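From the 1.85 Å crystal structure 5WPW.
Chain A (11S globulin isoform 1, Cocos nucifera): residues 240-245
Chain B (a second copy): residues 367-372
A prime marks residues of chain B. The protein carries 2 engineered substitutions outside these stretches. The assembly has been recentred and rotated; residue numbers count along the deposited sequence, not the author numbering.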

# COMPACT_ATOMS: atom_id res chain seq x y z
N GLY A 240 -1.09 0.52 24.00
CA GLY A 240 -1.78 1.15 22.89
C GLY A 240 -0.89 1.41 21.69
O GLY A 240 0.00 0.62 21.35
N PHE A 241 -1.16 2.55 21.04
CA PHE A 241 -0.42 2.94 19.85
C PHE A 241 1.09 2.93 20.09
O PHE A 241 1.86 2.68 19.16
CB PHE A 241 -0.87 4.32 19.40
CG PHE A 241 -2.18 4.33 18.68
CD1 PHE A 241 -3.33 3.81 19.27
CD2 PHE A 241 -2.28 4.89 17.41
CE1 PHE A 241 -4.54 3.82 18.60
CE2 PHE A 241 -3.49 4.91 16.74
CZ PHE A 241 -4.62 4.38 17.33
N GLU A 242 1.53 3.19 21.32
CA GLU A 242 2.96 3.21 21.58
C GLU A 242 3.61 1.84 21.33
O GLU A 242 4.83 1.75 21.22
CB GLU A 242 3.23 3.69 23.00
CG GLU A 242 3.05 2.65 24.10
CD GLU A 242 1.60 2.25 24.30
OE1 GLU A 242 1.37 1.22 24.98
OE2 GLU A 242 0.68 2.93 23.79
N GLU A 243 2.81 0.78 21.25
CA GLU A 243 3.35 -0.53 20.94
C GLU A 243 3.60 -0.72 19.45
O GLU A 243 4.15 -1.77 19.06
CB GLU A 243 2.40 -1.61 21.43
CG GLU A 243 2.11 -1.53 22.91
CD GLU A 243 0.99 -2.46 23.31
OE1 GLU A 243 -0.19 -2.04 23.21
OE2 GLU A 243 1.28 -3.61 23.69
N THR A 244 3.23 0.26 18.63
CA THR A 244 3.40 0.15 17.19
C THR A 244 4.54 1.08 16.78
O THR A 244 5.71 0.69 16.88
CB THR A 244 2.07 0.42 16.48
OG1 THR A 244 1.68 1.79 16.68
CG2 THR A 244 1.00 -0.51 17.02
N TYR A 245 4.25 2.31 16.34
CA TYR A 245 5.33 3.12 15.77
C TYR A 245 6.39 3.45 16.81
O TYR A 245 7.57 3.52 16.47
CB TYR A 245 4.75 4.39 15.16
CG TYR A 245 3.43 4.12 14.50
CD1 TYR A 245 3.36 3.51 13.26
CD2 TYR A 245 2.24 4.43 15.15
CE1 TYR A 245 2.16 3.23 12.66
CE2 TYR A 245 1.02 4.14 14.56
CZ TYR A 245 0.99 3.55 13.31
OH TYR A 245 -0.23 3.27 12.72
N ASP B 367 -1.23 -9.05 13.90
CA ASP B 367 -0.05 -8.22 13.86
C ASP B 367 -0.36 -6.91 14.58
O ASP B 367 -1.51 -6.46 14.63
CB ASP B 367 0.42 -7.95 12.43
CG ASP B 367 1.67 -7.08 12.41
OD1 ASP B 367 2.50 -7.22 13.35
OD2 ASP B 367 1.81 -6.22 11.51
N ARG B 368 0.68 -6.32 15.13
CA ARG B 368 0.57 -5.04 15.83
C ARG B 368 -0.55 -5.11 16.86
O ARG B 368 -1.42 -4.23 16.96
CB ARG B 368 0.36 -3.90 14.83
CG ARG B 368 1.67 -3.40 14.18
CD ARG B 368 1.42 -2.69 12.83
NE ARG B 368 2.63 -2.07 12.28
CZ ARG B 368 2.98 -2.11 10.99
NH1 ARG B 368 2.21 -2.73 10.11
NH2 ARG B 368 4.10 -1.52 10.58
N ALA B 369 -0.52 -6.19 17.65
CA ALA B 369 -1.49 -6.37 18.71
C ALA B 369 -1.29 -5.28 19.76
O ALA B 369 -0.16 -4.96 20.14
CB ALA B 369 -1.34 -7.76 19.32
N MET B 370 -2.39 -4.68 20.21
CA MET B 370 -2.38 -3.53 21.10
C MET B 370 -3.23 -3.81 22.33
O MET B 370 -4.22 -4.54 22.27
CB MET B 370 -2.92 -2.28 20.38
CG MET B 370 -2.02 -1.76 19.27
SD MET B 370 -2.60 -0.17 18.67
CE MET B 370 -4.26 -0.59 18.16
N VAL B 371 -2.83 -3.23 23.46
CA VAL B 371 -3.66 -3.24 24.65
C VAL B 371 -4.02 -1.80 24.99
O VAL B 371 -3.36 -0.84 24.59
CB VAL B 371 -2.99 -3.94 25.86
CG1 VAL B 371 -2.48 -5.32 25.46
CG2 VAL B 371 -1.85 -3.10 26.44
N SER B 372 -5.11 -1.66 25.74
CA SER B 372 -5.49 -0.41 26.37
C SER B 372 -5.49 -0.62 27.89
O SER B 372 -6.22 -1.48 28.40
CB SER B 372 -6.87 0.04 25.89
OG SER B 372 -7.31 1.17 26.61
O HOH W 1 0.09 -5.87 23.14

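Two copies of the coconut 11S globulin meet here through a short 3-10 turn of chain A and a loop of chain B that runs into a strand at Val371′. The turn spans Phe241 to Glu243. The nearest CA atoms are those of Gly240 and Met370′, 5.0 Å apart. Together the two stretches bury 368 Å².

Met370′ gives up the most surface. Its CB points sideways, and the side chain (m, t, m) runs alongside the turn. Met370′ CG lies 3.8 Å from Gly240 O and 4.0 Å from Thr244 CG2. The sulfur goes on to Phe241. Met370′ SD is 4.1 Å from Phe241 CD1 and 4.7 Å from the ring centroid. It approaches obliquely, 32° off the ring normal. The CB of Phe241 points away from chain B, yet its ring still reaches the thioether. This contact joins a polarizable sulfur to an aromatic ring.

Glu243 supplies the main polar link. Its CB points toward chain B, and its carboxylate meets the backbone there. Val371′ N donates to Glu243 OE1 at 2.9 Å, with a nearly straight N-H...O angle of 169°. Glu243 OE1 also accepts from Gly240 N at 2.8 Å, so one oxygen bonds to both chains. The other oxygen works through water 1. The water donates to Glu243 OE2 at 2.6 Å and to Ala369′ O at 3.1 Å. Ala369′ CB points away, so this residue takes part through its carbonyl.

Gly240 N also donates to Val371′ O, at 2.7 Å. With the Val371′ N bond to Glu243, this engages both backbone polar groups of Val371′. Glu242 also accepts from the same nitrogen: Gly240 N donates to Glu242 OE1 at 2.7 Å and, weakly, to Glu242 OE2 at 3.0 Å. Gly240 has no side chain. A CB built there would point away from chain B and lie 3.1 Å from Glu242 OE2.

Thr244 covers almost as much surface as Glu243, but its contact is apolar. Its CB points toward chain B. Besides touching Met370′, its methyl CG2 lies 4.1 Å from Arg368′ CB. The hydroxyl turns back to its own chain, where Thr244 OG1 donates to Phe241 O at 2.6 Å. Thr244 N donates to that same carbonyl oxygen at 2.8 Å, and Glu243 N donates to Gly240 O at 2.8 Å. These bonds brace the turn that presents Glu243 and Thr244 to the second copy.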